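Local structure of membrane-anchored mycosin mycp1 (Mycobacterium thermoresistibile, 4HVL) at residues M23-V28 with A136-V141; R78-P83 with A126-L131; N151-A156 with R189-T194. The protein is a subtilisin-like serine protease of the peptidase S8 family and an essential component of the mycobacterial type VII (ESX-1) secretion system. All coordinates share one frame; numbering follows the deposited sequence.

Overall arrangement
The chain forms a single subtilisin-like unit, and the three contacts join different parts of it. Interaction 2 lies at one margin of the parallel sheet, where outermost strand 82-86 pairs with 127-132. Both its segments fall between those of interaction 1, which binds the N-terminal segment to strand 138-140 on the surface. Interaction 3 follows, joining the start of helix 154-171 to the loop before helix 194-206. The centres lie about 24 Å apart for interactions 1 and 2, about 21 Å for 1 and 3 and about 30 Å for 2 and 3. Interactions 1 and 3 touch through P140 and Q154. The N-terminal segment is thus tied to a subtilase core by a two-stranded sheet shared with strand 138-140.

Interaction 1 of 3, residues M23-V28 with A136-V141; sequences MEQRRV and AAFQPV
A137 O accepts two backbone N-H groups from the other segment. R26 N lies 2.8 Å from A137 O, nearly along the C=O axis. R27 N, 3.2 Å away, meets a lone pair of A137 O. This double grip holds the chain where it leaves strand 23-25. Further along, E24 and Q139 form an antiparallel hydrogen-bonded pair. The distance is 3.0 Å from E24 N to Q139 O and 2.9 Å from Q139 N to E24 O. M23 with P140 and Q25 with F138 are the non-hydrogen-bonded pairs on either side.

M23, Q25, F138 and P140 point to one face of this small sheet. Q25 CB sits over the face of the F138 ring, displaced from its middle, 3.8 Å from the ring centroid: a CH-pi contact. CG of Q25 is anti to the backbone N (chi1 -175°) and lies near CE1 of the ring. The extended chain carries the amide past the rim of the ring, its plane 23° from that of the ring. Q25 NE2 donates to R27 O at 2.7 Å, in the amide plane. M23 is bent at chi2 and chi3. M23 SD rests 3.6 Å from P140 CA, and M23 CE approaches F138 CB.

On the other face, R26 CG packs on CG and CB of Q139, and the two side chains cross at about a right angle. The R26 chain folds back so that NH1 makes a salt bridge with E24 OE1. Q139 CB lies over one face of the guanidinium.

V88 and D89 also touch F138, while C98 touches Q25 and A137. C98 is disulfide-bonded to C29, just after this segment. A two-stranded antiparallel sheet, backed by that disulfide, thus fastens the N-terminal extension to the subtilisin-like catalytic domain.

Interaction 2 of 3, residues R78-P83 with A126-L131; sequences RVPAEP and ARILSL
E82 and L129 pair in parallel, with CA atoms 4.8 Å apart. E82 bonds the other strand on both sides of L129. E82 N donates to I128 O at 2.8 Å, and E82 O accepts from S130 N with a nearly straight N-H...O angle of 171°. Before the strand, P80 is the centre of an inverse gamma turn, closed by a weak bond from A81 N to V79 O. One water joins the segments beside the turn: it donates to P80 O and E82 OE2 and accepts from I128 N.

The E82 side chain crosses that of R127 nearly at right angles, and OE1 comes to the edge of the guanidinium. E82 CG is anti to the carbonyl carbon (chi1 -66°), and the extended chain brings E82 OE1 2.8 Å from R127 NH2 in a salt bridge. NH2 meets OE1 from above the carboxylate plane, and the carboxylate and guanidinium planes are 67° apart. R127 NH1 turns to T65 OG1. E82 CB also touches L129 CD2.

I128 forms the apolar part. I128 CG2 packs 3.7 Å from A81 CB, and I128 CD1 reaches V79 CG1 and P80 CD. S130 OG donates to G94 O.

Helix 102-110 covers V79 and I128 through A106. Strand 127-132 lies between 82-86 and 65-70 in the parallel sheet, and 65-70 carries D70 of the predicted charge relay.

Interaction 3 of 3, residues N151-A156 with R189-T194; sequences NTTQTA and RPIDET
N151 OD1 accepts from D192 N at 2.9 Å, through a lone pair in the plane of its amide. N151 CG stands beside the backbone N, and chi2 of -46° turns the amide so that OD1 reaches D192 N. OD1 also touches D192 CB, and the amide and carboxylate planes are 72° apart.

I191 lies against the first turn of helix 154-171. I191 CD1 is 3.7 Å from T155 CG2, the two side chains nearly perpendicular. I191 CG2 meets A156 CB at 3.9 Å. Y185 of strand 183-186 also touches I191. The contact packs the start of this helix onto the loop between strand 183-186 and helix 194-206. The T155 side chain is about 6 Å from that of E181, a zinc ligand. T153 is the N-cap of helix 154-171. T153 OG1 stands between the backbone N and the carbonyl carbon (chi1 59°) and accepts from A156 N at 3.1 Å; it also hydrogen-bonds to P150 O.

Segment 189-194 leads into helix 194-206, with E193 at the N-cap position. D192 OD1 accepts from T194 N, an Asx turn, and also from T194 OG1, which comes from the other face of the carboxylate plane. The T153 methyl CG2 lies at the edge of the R189 guanidinium, 4.1 Å from R189 NH2.

Interaction 1 of 3, residues M23-V28 with A136-V141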
ATOM      1  N   MET A  23      23.440   0.204   0.561  1.00 22.95           N
ATOM      2  CA  MET A  23      22.675  -0.458   1.614  1.00 24.28           C
ATOM      3  C   MET A  23      23.245  -1.858   1.818  1.00 25.19           C
ATOM      4  O   MET A  23      23.621  -2.518   0.832  1.00 25.97           O
ATOM      5  CB  MET A  23      21.200  -0.611   1.221  1.00 24.24           C
ATOM      6  CG  MET A  23      20.407   0.666   1.003  1.00 25.06           C
ATOM      7  SD  MET A  23      20.190   1.650   2.499  1.00 27.72           S
ATOM      8  CE  MET A  23      18.962   0.738   3.412  1.00 27.87           C
ATOM      9  N   GLU A  24      23.282  -2.305   3.076  1.00 25.14           N
ATOM     10  CA  GLU A  24      23.870  -3.588   3.441  1.00 26.72           C
ATOM     11  C   GLU A  24      22.978  -4.341   4.413  1.00 25.46           C
ATOM     12  O   GLU A  24      22.473  -3.767   5.396  1.00 23.22           O
ATOM     13  CB  GLU A  24      25.258  -3.380   4.059  1.00 30.77           C
ATOM     14  CG  GLU A  24      25.906  -4.667   4.571  1.00 34.33           C
ATOM     15  CD  GLU A  24      27.347  -4.481   5.035  1.00 37.90           C
ATOM     16  OE1 GLU A  24      27.807  -3.325   5.149  1.00 37.98           O
ATOM     17  OE2 GLU A  24      28.009  -5.502   5.316  1.00 42.19           O
ATOM     18  N   GLN A  25      22.798  -5.636   4.145  1.00 24.83           N
ATOM     19  CA  GLN A  25      22.002  -6.477   5.030  1.00 25.51           C
ATOM     20  C   GLN A  25      22.760  -6.711   6.332  1.00 27.87           C
ATOM     21  O   GLN A  25      23.839  -7.291   6.324  1.00 28.87           O
ATOM     22  CB  GLN A  25      21.665  -7.813   4.373  1.00 25.11           C
ATOM     23  CG  GLN A  25      20.745  -8.657   5.220  1.00 25.10           C
ATOM     24  CD  GLN A  25      20.293  -9.919   4.516  1.00 24.94           C
ATOM     25  OE1 GLN A  25      20.615 -10.144   3.358  1.00 25.26           O
ATOM     26  NE2 GLN A  25      19.529 -10.737   5.215  1.00 24.64           N
ATOM     27  N   ARG A  26      22.177  -6.264   7.441  1.00 30.01           N
ATOM     28  CA  ARG A  26      22.752  -6.470   8.770  1.00 34.40           C
ATOM     29  C   ARG A  26      22.037  -7.560   9.583  1.00 34.62           C
ATOM     30  O   ARG A  26      22.566  -8.019  10.585  1.00 37.19           O
ATOM     31  CB  ARG A  26      22.719  -5.164   9.549  1.00 38.00           C
ATOM     32  CG  ARG A  26      23.428  -3.993   8.871  1.00 41.53           C
ATOM     33  CD  ARG A  26      24.934  -4.001   9.074  1.00 46.48           C
ATOM     34  NE  ARG A  26      25.450  -2.628   9.187  1.00 52.62           N
ATOM     35  CZ  ARG A  26      26.042  -1.920   8.216  1.00 55.01           C
ATOM     36  NH1 ARG A  26      26.244  -2.420   7.002  1.00 53.96           N
ATOM     37  NH2 ARG A  26      26.451  -0.684   8.469  1.00 59.03           N
ATOM     38  N   ARG A  27      20.846  -7.972   9.170  1.00 32.75           N
ATOM     39  CA  ARG A  27      20.097  -8.980   9.903  1.00 33.91           C
ATOM     40  C   ARG A  27      19.657 -10.150   9.034  1.00 31.81           C
ATOM     41  O   ARG A  27      19.351  -9.976   7.845  1.00 28.95           O
ATOM     42  CB  ARG A  27      18.837  -8.372  10.504  1.00 35.69           C
ATOM     43  CG  ARG A  27      19.056  -7.225  11.464  1.00 41.67           C
ATOM     44  CD  ARG A  27      17.699  -6.807  12.010  1.00 46.45           C
ATOM     45  NE  ARG A  27      17.736  -5.518  12.701  1.00 54.03           N
ATOM     46  CZ  ARG A  27      16.657  -4.805  13.030  1.00 57.02           C
ATOM     47  NH1 ARG A  27      15.432  -5.244  12.734  1.00 56.04           N
ATOM     48  NH2 ARG A  27      16.800  -3.640  13.659  1.00 60.43           N
ATOM     49  N   VAL A  28      19.560 -11.323   9.661  1.00 31.35           N
ATOM     50  CA  VAL A  28      18.981 -12.509   9.035  1.00 31.27           C
ATOM     51  C   VAL A  28      17.490 -12.283   8.782  1.00 28.75           C
ATOM     52  O   VAL A  28      16.818 -11.568   9.522  1.00 26.91           O
ATOM     53  CB  VAL A  28      19.212 -13.779   9.893  1.00 34.53           C
ATOM     54  CG1 VAL A  28      18.512 -14.994   9.290  1.00 35.37           C
ATOM     55  CG2 VAL A  28      20.700 -14.053  10.034  1.00 38.08           C
ATOM     56  N   ALA A 136      13.638  -3.601   6.751  1.00 17.99           N
ATOM     57  CA  ALA A 136      14.200  -3.416   8.073  1.00 18.92           C
ATOM     58  C   ALA A 136      15.493  -4.233   8.314  1.00 19.50           C
ATOM     59  O   ALA A 136      16.156  -4.041   9.311  1.00 19.84           O
ATOM     60  CB  ALA A 136      13.151  -3.760   9.127  1.00 19.13           C
ATOM     61  N   ALA A 137      15.831  -5.158   7.414  1.00 19.18           N
ATOM     62  CA  ALA A 137      17.030  -5.986   7.566  1.00 19.91           C
ATOM     63  C   ALA A 137      18.317  -5.314   7.041  1.00 20.41           C
ATOM     64  O   ALA A 137      19.424  -5.804   7.293  1.00 20.44           O
ATOM     65  CB  ALA A 137      16.830  -7.317   6.851  1.00 19.49           C
ATOM     66  N   PHE A 138      18.154  -4.213   6.307  1.00 20.65           N
ATOM     67  CA  PHE A 138      19.273  -3.485   5.709  1.00 21.78           C
ATOM     68  C   PHE A 138      19.474  -2.147   6.369  1.00 24.03           C
ATOM     69  O   PHE A 138      18.511  -1.539   6.846  1.00 24.29           O
ATOM     70  CB  PHE A 138      19.001  -3.234   4.229  1.00 20.61           C
ATOM     71  CG  PHE A 138      19.142  -4.446   3.366  1.00 20.27           C
ATOM     72  CD1 PHE A 138      18.252  -5.509   3.488  1.00 19.83           C
ATOM     73  CD2 PHE A 138      20.127  -4.508   2.401  1.00 20.25           C
ATOM     74  CE1 PHE A 138      18.373  -6.623   2.673  1.00 19.62           C
ATOM     75  CE2 PHE A 138      20.248  -5.609   1.585  1.00 20.23           C
ATOM     76  CZ  PHE A 138      19.367  -6.668   1.718  1.00 19.79           C
ATOM     77  N   GLN A 139      20.711  -1.666   6.353  1.00 26.19           N
ATOM     78  CA  GLN A 139      21.051  -0.338   6.869  1.00 29.65           C
ATOM     79  C   GLN A 139      21.916   0.403   5.840  1.00 29.20           C
ATOM     80  O   GLN A 139      22.713  -0.228   5.130  1.00 27.59           O
ATOM     81  CB  GLN A 139      21.854  -0.425   8.183  1.00 33.19           C
ATOM     82  CG  GLN A 139      21.090  -0.946   9.393  1.00 35.89           C
ATOM     83  CD  GLN A 139      19.972  -0.010   9.831  1.00 38.79           C
ATOM     84  OE1 GLN A 139      20.146   1.219   9.856  1.00 41.85           O
ATOM     85  NE2 GLN A 139      18.812  -0.583  10.173  1.00 38.27           N
ATOM     86  N   PRO A 140      21.803   1.746   5.804  1.00 29.37           N
ATOM     87  CA  PRO A 140      22.680   2.531   4.938  1.00 29.82           C
ATOM     88  C   PRO A 140      24.151   2.312   5.292  1.00 30.92           C
ATOM     89  O   PRO A 140      24.503   2.247   6.461  1.00 31.10           O
ATOM     90  CB  PRO A 140      22.260   3.986   5.217  1.00 31.02           C
ATOM     91  CG  PRO A 140      21.079   3.909   6.136  1.00 30.41           C
ATOM     92  CD  PRO A 140      21.122   2.586   6.803  1.00 29.59           C
ATOM     93  N   VAL A 141      24.995   2.142   4.280  1.00 31.80           N
ATOM     94  CA  VAL A 141      26.423   2.018   4.504  1.00 33.87           C
ATOM     95  C   VAL A 141      26.861   3.391   4.997  1.00 37.30           C
ATOM     96  O   VAL A 141      26.458   4.411   4.426  1.00 37.39           O
ATOM     97  CB  VAL A 141      27.183   1.633   3.220  1.00 33.58           C
ATOM     98  CG1 VAL A 141      28.673   1.604   3.471  1.00 35.05           C
ATOM     99  CG2 VAL A 141      26.726   0.282   2.703  1.00 32.06           C
TER

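Interaction 2 of 3, residues R78-P83 with A126-L131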
ATOM      1  N   ARG A  78       1.256 -20.383  -5.025  1.00 18.04           N
ATOM      2  CA  ARG A  78       0.103 -19.601  -4.568  1.00 17.80           C
ATOM      3  C   ARG A  78       0.291 -18.099  -4.593  1.00 17.24           C
ATOM      4  O   ARG A  78      -0.704 -17.372  -4.615  1.00 16.78           O
ATOM      5  CB  ARG A  78      -0.360 -20.036  -3.184  1.00 18.20           C
ATOM      6  CG  ARG A  78      -1.065 -21.382  -3.232  1.00 18.93           C
ATOM      7  CD  ARG A  78      -1.583 -21.771  -1.871  1.00 19.04           C
ATOM      8  NE  ARG A  78      -2.831 -21.083  -1.531  1.00 18.79           N
ATOM      9  CZ  ARG A  78      -3.469 -21.239  -0.380  1.00 18.28           C
ATOM     10  NH1 ARG A  78      -2.981 -22.062   0.552  1.00 18.78           N
ATOM     11  NH2 ARG A  78      -4.602 -20.595  -0.166  1.00 17.99           N
ATOM     12  N   VAL A  79       1.550 -17.643  -4.595  1.00 16.82           N
ATOM     13  CA  VAL A  79       1.883 -16.215  -4.743  1.00 16.41           C
ATOM     14  C   VAL A  79       2.951 -16.131  -5.840  1.00 16.85           C
ATOM     15  O   VAL A  79       4.127 -15.983  -5.541  1.00 16.25           O
ATOM     16  CB  VAL A  79       2.415 -15.608  -3.426  1.00 16.28           C
ATOM     17  CG1 VAL A  79       2.443 -14.079  -3.496  1.00 15.79           C
ATOM     18  CG2 VAL A  79       1.555 -16.047  -2.245  1.00 16.28           C
ATOM     19  N   PRO A  80       2.548 -16.340  -7.114  1.00 17.76           N
ATOM     20  CA  PRO A  80       3.508 -16.526  -8.209  1.00 18.35           C
ATOM     21  C   PRO A  80       4.073 -15.213  -8.741  1.00 18.28           C
ATOM     22  O   PRO A  80       3.914 -14.886  -9.919  1.00 18.77           O
ATOM     23  CB  PRO A  80       2.674 -17.247  -9.279  1.00 18.57           C
ATOM     24  CG  PRO A  80       1.303 -16.726  -9.064  1.00 18.23           C
ATOM     25  CD  PRO A  80       1.166 -16.600  -7.568  1.00 18.06           C
ATOM     26  N   ALA A  81       4.746 -14.473  -7.875  1.00 17.93           N
ATOM     27  CA  ALA A  81       5.259 -13.163  -8.227  1.00 17.87           C
ATOM     28  C   ALA A  81       6.389 -13.206  -9.246  1.00 18.25           C
ATOM     29  O   ALA A  81       7.115 -14.184  -9.334  1.00 17.85           O
ATOM     30  CB  ALA A  81       5.729 -12.436  -6.974  1.00 17.80           C
ATOM     31  N   GLU A  82       6.530 -12.108  -9.991  1.00 18.89           N
ATOM     32  CA  GLU A  82       7.562 -11.953 -11.006  1.00 19.72           C
ATOM     33  C   GLU A  82       8.474 -10.785 -10.618  1.00 19.58           C
ATOM     34  O   GLU A  82       8.030  -9.864  -9.913  1.00 18.52           O
ATOM     35  CB  GLU A  82       6.920 -11.754 -12.372  1.00 21.60           C
ATOM     36  CG  GLU A  82       6.165 -12.987 -12.858  1.00 23.88           C
ATOM     37  CD  GLU A  82       5.282 -12.708 -14.074  1.00 26.75           C
ATOM     38  OE1 GLU A  82       5.839 -12.441 -15.150  1.00 29.71           O
ATOM     39  OE2 GLU A  82       4.030 -12.744 -13.962  1.00 27.94           O
ATOM     40  N   PRO A  83       9.759 -10.848 -11.025  1.00 19.00           N
ATOM     41  CA  PRO A  83      10.704  -9.806 -10.659  1.00 19.00           C
ATOM     42  C   PRO A  83      10.264  -8.413 -11.149  1.00 18.73           C
ATOM     43  O   PRO A  83       9.957  -8.232 -12.327  1.00 19.04           O
ATOM     44  CB  PRO A  83      12.028 -10.229 -11.344  1.00 19.35           C
ATOM     45  CG  PRO A  83      11.778 -11.563 -12.011  1.00 20.15           C
ATOM     46  CD  PRO A  83      10.368 -11.988 -11.750  1.00 19.50           C
ATOM     47  N   ALA A 126      -4.768 -12.494 -11.029  1.00 19.41           N
ATOM     48  CA  ALA A 126      -3.925 -11.388 -11.465  1.00 19.43           C
ATOM     49  C   ALA A 126      -2.459 -11.812 -11.505  1.00 19.14           C
ATOM     50  O   ALA A 126      -2.054 -12.694 -10.756  1.00 18.46           O
ATOM     51  CB  ALA A 126      -4.108 -10.198 -10.547  1.00 18.66           C
ATOM     52  N   ARG A 127      -1.672 -11.195 -12.372  1.00 23.22           N
ATOM     53  CA  ARG A 127      -0.214 -11.299 -12.242  1.00 23.96           C
ATOM     54  C   ARG A 127       0.267 -10.344 -11.145  1.00 22.18           C
ATOM     55  O   ARG A 127      -0.383  -9.332 -10.873  1.00 22.73           O
ATOM     56  CB  ARG A 127       0.494 -10.962 -13.548  1.00 26.35           C
ATOM     57  CG  ARG A 127       0.452 -12.084 -14.569  1.00 30.28           C
ATOM     58  CD  ARG A 127       0.920 -11.622 -15.948  1.00 32.47           C
ATOM     59  NE  ARG A 127       2.378 -11.511 -16.062  1.00 33.61           N
ATOM     60  CZ  ARG A 127       3.071 -10.389 -16.303  1.00 36.84           C
ATOM     61  NH1 ARG A 127       2.467  -9.205 -16.447  1.00 39.60           N
ATOM     62  NH2 ARG A 127       4.397 -10.441 -16.396  1.00 37.15           N
ATOM     63  N   ILE A 128       1.404 -10.674 -10.538  1.00 20.66           N
ATOM     64  CA  ILE A 128       2.028  -9.875  -9.482  1.00 19.25           C
ATOM     65  C   ILE A 128       3.471  -9.563  -9.886  1.00 18.41           C
ATOM     66  O   ILE A 128       4.252 -10.489 -10.135  1.00 18.09           O
ATOM     67  CB  ILE A 128       2.116 -10.704  -8.183  1.00 19.20           C
ATOM     68  CG1 ILE A 128       0.730 -11.075  -7.676  1.00 20.07           C
ATOM     69  CG2 ILE A 128       2.917  -9.985  -7.103  1.00 18.11           C
ATOM     70  CD1 ILE A 128       0.707 -12.462  -7.058  1.00 21.17           C
ATOM     71  N   LEU A 129       3.815  -8.281  -9.953  1.00 17.68           N
ATOM     72  CA  LEU A 129       5.209  -7.852 -10.109  1.00 17.60           C
ATOM     73  C   LEU A 129       5.687  -7.324  -8.761  1.00 16.49           C
ATOM     74  O   LEU A 129       4.992  -6.490  -8.152  1.00 16.11           O
ATOM     75  CB  LEU A 129       5.312  -6.757 -11.155  1.00 18.28           C
ATOM     76  CG  LEU A 129       4.698  -7.137 -12.496  1.00 19.70           C
ATOM     77  CD1 LEU A 129       4.828  -5.983 -13.475  1.00 20.32           C
ATOM     78  CD2 LEU A 129       5.337  -8.402 -13.056  1.00 19.83           C
ATOM     79  N   SER A 130       6.826  -7.826  -8.282  1.00 15.66           N
ATOM     80  CA  SER A 130       7.368  -7.435  -6.966  1.00 15.22           C
ATOM     81  C   SER A 130       8.548  -6.461  -7.074  1.00 15.06           C
ATOM     82  O   SER A 130       9.591  -6.777  -7.645  1.00 15.84           O
ATOM     83  CB  SER A 130       7.803  -8.673  -6.164  1.00 15.16           C
ATOM     84  OG  SER A 130       8.374  -8.310  -4.899  1.00 14.71           O
ATOM     85  N   LEU A 131       8.370  -5.280  -6.502  1.00 14.69           N
ATOM     86  CA  LEU A 131       9.433  -4.281  -6.402  1.00 14.65           C
ATOM     87  C   LEU A 131       9.754  -4.118  -4.933  1.00 14.09           C
ATOM     88  O   LEU A 131       8.859  -3.797  -4.128  1.00 13.73           O
ATOM     89  CB  LEU A 131       8.973  -2.938  -6.946  1.00 15.23           C
ATOM     90  CG  LEU A 131       8.650  -2.823  -8.430  1.00 16.24           C
ATOM     91  CD1 LEU A 131       7.225  -3.301  -8.737  1.00 16.53           C
ATOM     92  CD2 LEU A 131       8.819  -1.375  -8.877  1.00 16.82           C
TER
HETATM   93  O   HOH W   1       2.390 -13.301 -11.542  1.00 17.55           O

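Interaction 3 of 3, residues N151-A156 with R189-T194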
ATOM      1  N   ASN A 151      16.800  17.101   2.995  1.00 40.89           N
ATOM      2  CA  ASN A 151      17.095  16.356   1.761  1.00 39.02           C
ATOM      3  C   ASN A 151      18.187  15.284   1.842  1.00 38.38           C
ATOM      4  O   ASN A 151      18.332  14.496   0.911  1.00 36.54           O
ATOM      5  CB  ASN A 151      17.364  17.327   0.613  1.00 40.12           C
ATOM      6  CG  ASN A 151      16.091  18.003   0.142  1.00 40.09           C
ATOM      7  OD1 ASN A 151      15.061  17.346  -0.047  1.00 38.29           O
ATOM      8  ND2 ASN A 151      16.135  19.298  -0.014  1.00 41.85           N
ATOM      9  N   THR A 152      18.940  15.237   2.941  1.00 27.56           N
ATOM     10  CA  THR A 152      19.899  14.172   3.139  1.00 28.34           C
ATOM     11  C   THR A 152      19.533  13.180   4.230  1.00 28.45           C
ATOM     12  O   THR A 152      20.379  12.399   4.632  1.00 30.53           O
ATOM     13  CB  THR A 152      21.284  14.745   3.477  1.00 30.17           C
ATOM     14  OG1 THR A 152      21.180  15.600   4.633  1.00 31.77           O
ATOM     15  CG2 THR A 152      21.822  15.505   2.281  1.00 30.21           C
ATOM     16  N   THR A 153      18.297  13.205   4.719  1.00 27.76           N
ATOM     17  CA  THR A 153      17.826  12.188   5.654  1.00 27.62           C
ATOM     18  C   THR A 153      17.550  10.869   4.910  1.00 26.72           C
ATOM     19  O   THR A 153      17.441  10.840   3.678  1.00 24.85           O
ATOM     20  CB  THR A 153      16.505  12.603   6.330  1.00 27.41           C
ATOM     21  OG1 THR A 153      15.508  12.823   5.321  1.00 26.57           O
ATOM     22  CG2 THR A 153      16.673  13.892   7.187  1.00 28.49           C
ATOM     23  N   GLN A 154      17.412   9.788   5.672  1.00 27.40           N
ATOM     24  CA  GLN A 154      17.051   8.507   5.098  1.00 27.76           C
ATOM     25  C   GLN A 154      15.656   8.568   4.457  1.00 25.62           C
ATOM     26  O   GLN A 154      15.435   7.940   3.422  1.00 24.80           O
ATOM     27  CB  GLN A 154      17.116   7.393   6.148  1.00 29.97           C
ATOM     28  CG  GLN A 154      18.531   7.034   6.566  1.00 32.82           C
ATOM     29  CD  GLN A 154      18.581   5.875   7.566  1.00 35.62           C
ATOM     30  OE1 GLN A 154      17.766   4.935   7.513  1.00 37.91           O
ATOM     31  NE2 GLN A 154      19.542   5.931   8.475  1.00 36.79           N
ATOM     32  N   THR A 155      14.731   9.315   5.069  1.00 24.38           N
ATOM     33  CA  THR A 155      13.395   9.517   4.499  1.00 23.14           C
ATOM     34  C   THR A 155      13.476  10.177   3.123  1.00 22.54           C
ATOM     35  O   THR A 155      12.794   9.757   2.196  1.00 21.01           O
ATOM     36  CB  THR A 155      12.514  10.377   5.412  1.00 23.54           C
ATOM     37  OG1 THR A 155      12.450   9.764   6.697  1.00 23.73           O
ATOM     38  CG2 THR A 155      11.104  10.508   4.865  1.00 23.14           C
ATOM     39  N   ALA A 156      14.306  11.209   2.992  1.00 22.89           N
ATOM     40  CA  ALA A 156      14.449  11.897   1.710  1.00 22.60           C
ATOM     41  C   ALA A 156      15.000  10.959   0.654  1.00 22.16           C
ATOM     42  O   ALA A 156      14.492  10.914  -0.465  1.00 22.31           O
ATOM     43  CB  ALA A 156      15.340  13.103   1.848  1.00 23.17           C
ATOM     44  N   ARG A 189       9.472  20.846   8.041  1.00 33.14           N
ATOM     45  CA  ARG A 189      10.759  20.368   7.577  1.00 34.10           C
ATOM     46  C   ARG A 189      10.561  19.672   6.252  1.00 31.58           C
ATOM     47  O   ARG A 189      10.781  18.468   6.158  1.00 30.27           O
ATOM     48  CB  ARG A 189      11.355  19.398   8.603  1.00 37.60           C
ATOM     49  CG  ARG A 189      11.828  20.064   9.896  1.00 42.13           C
ATOM     50  CD  ARG A 189      12.579  19.093  10.807  1.00 45.51           C
ATOM     51  NE  ARG A 189      13.866  18.659  10.237  1.00 48.60           N
ATOM     52  CZ  ARG A 189      14.110  17.483   9.640  1.00 50.11           C
ATOM     53  NH1 ARG A 189      13.163  16.558   9.512  1.00 50.92           N
ATOM     54  NH2 ARG A 189      15.328  17.218   9.164  1.00 51.50           N
ATOM     55  N   PRO A 190      10.140  20.428   5.220  1.00 30.40           N
ATOM     56  CA  PRO A 190       9.720  19.813   3.967  1.00 29.12           C
ATOM     57  C   PRO A 190      10.872  19.186   3.175  1.00 29.10           C
ATOM     58  O   PRO A 190      11.915  19.790   3.039  1.00 29.40           O
ATOM     59  CB  PRO A 190       9.105  20.990   3.190  1.00 28.87           C
ATOM     60  CG  PRO A 190       9.786  22.204   3.732  1.00 30.28           C
ATOM     61  CD  PRO A 190       9.986  21.904   5.184  1.00 31.20           C
ATOM     62  N   ILE A 191      10.668  17.975   2.675  1.00 28.12           N
ATOM     63  CA  ILE A 191      11.626  17.310   1.791  1.00 27.79           C
ATOM     64  C   ILE A 191      11.266  17.704   0.360  1.00 27.40           C
ATOM     65  O   ILE A 191      10.080  17.822   0.043  1.00 27.17           O
ATOM     66  CB  ILE A 191      11.501  15.769   1.967  1.00 27.16           C
ATOM     67  CG1 ILE A 191      12.156  15.327   3.286  1.00 28.01           C
ATOM     68  CG2 ILE A 191      12.105  15.017   0.796  1.00 26.42           C
ATOM     69  CD1 ILE A 191      11.708  13.959   3.771  1.00 27.52           C
ATOM     70  N   ASP A 192      12.251  17.893  -0.524  1.00 27.51           N
ATOM     71  CA  ASP A 192      11.924  18.130  -1.927  1.00 27.10           C
ATOM     72  C   ASP A 192      11.621  16.753  -2.555  1.00 25.36           C
ATOM     73  O   ASP A 192      12.507  15.975  -2.777  1.00 25.49           O
ATOM     74  CB  ASP A 192      13.046  18.897  -2.680  1.00 28.82           C
ATOM     75  CG  ASP A 192      12.812  18.957  -4.212  1.00 29.59           C
ATOM     76  OD1 ASP A 192      11.708  18.556  -4.685  1.00 29.45           O
ATOM     77  OD2 ASP A 192      13.743  19.370  -4.965  1.00 31.63           O
ATOM     78  N   GLU A 193      10.351  16.457  -2.792  1.00 23.63           N
ATOM     79  CA  GLU A 193       9.935  15.159  -3.320  1.00 22.41           C
ATOM     80  C   GLU A 193       9.083  15.347  -4.580  1.00 22.22           C
ATOM     81  O   GLU A 193       8.174  14.554  -4.868  1.00 21.46           O
ATOM     82  CB  GLU A 193       9.165  14.386  -2.260  1.00 21.98           C
ATOM     83  CG  GLU A 193       7.926  15.107  -1.699  1.00 21.93           C
ATOM     84  CD  GLU A 193       6.868  14.129  -1.199  1.00 21.21           C
ATOM     85  OE1 GLU A 193       6.430  13.271  -1.981  1.00 22.04           O
ATOM     86  OE2 GLU A 193       6.498  14.168  -0.030  1.00 21.33           O
ATOM     87  N   THR A 194       9.373  16.437  -5.288  1.00 22.53           N
ATOM     88  CA  THR A 194       8.830  16.781  -6.612  1.00 22.66           C
ATOM     89  C   THR A 194       8.815  15.577  -7.562  1.00 21.38           C
ATOM     90  O   THR A 194       7.838  15.342  -8.290  1.00 20.98           O
ATOM     91  CB  THR A 194       9.681  17.973  -7.169  1.00 24.31           C
ATOM     92  OG1 THR A 194       9.364  19.136  -6.393  1.00 26.23           O
ATOM     93  CG2 THR A 194       9.377  18.293  -8.599  1.00 24.58           C
TER
HETATM   94  O   HOH W   2      14.945  15.178  -1.758  1.00 36.51           O
HETATM   95  O   HOH W   3      13.051  12.960  -1.641  1.00 35.20           O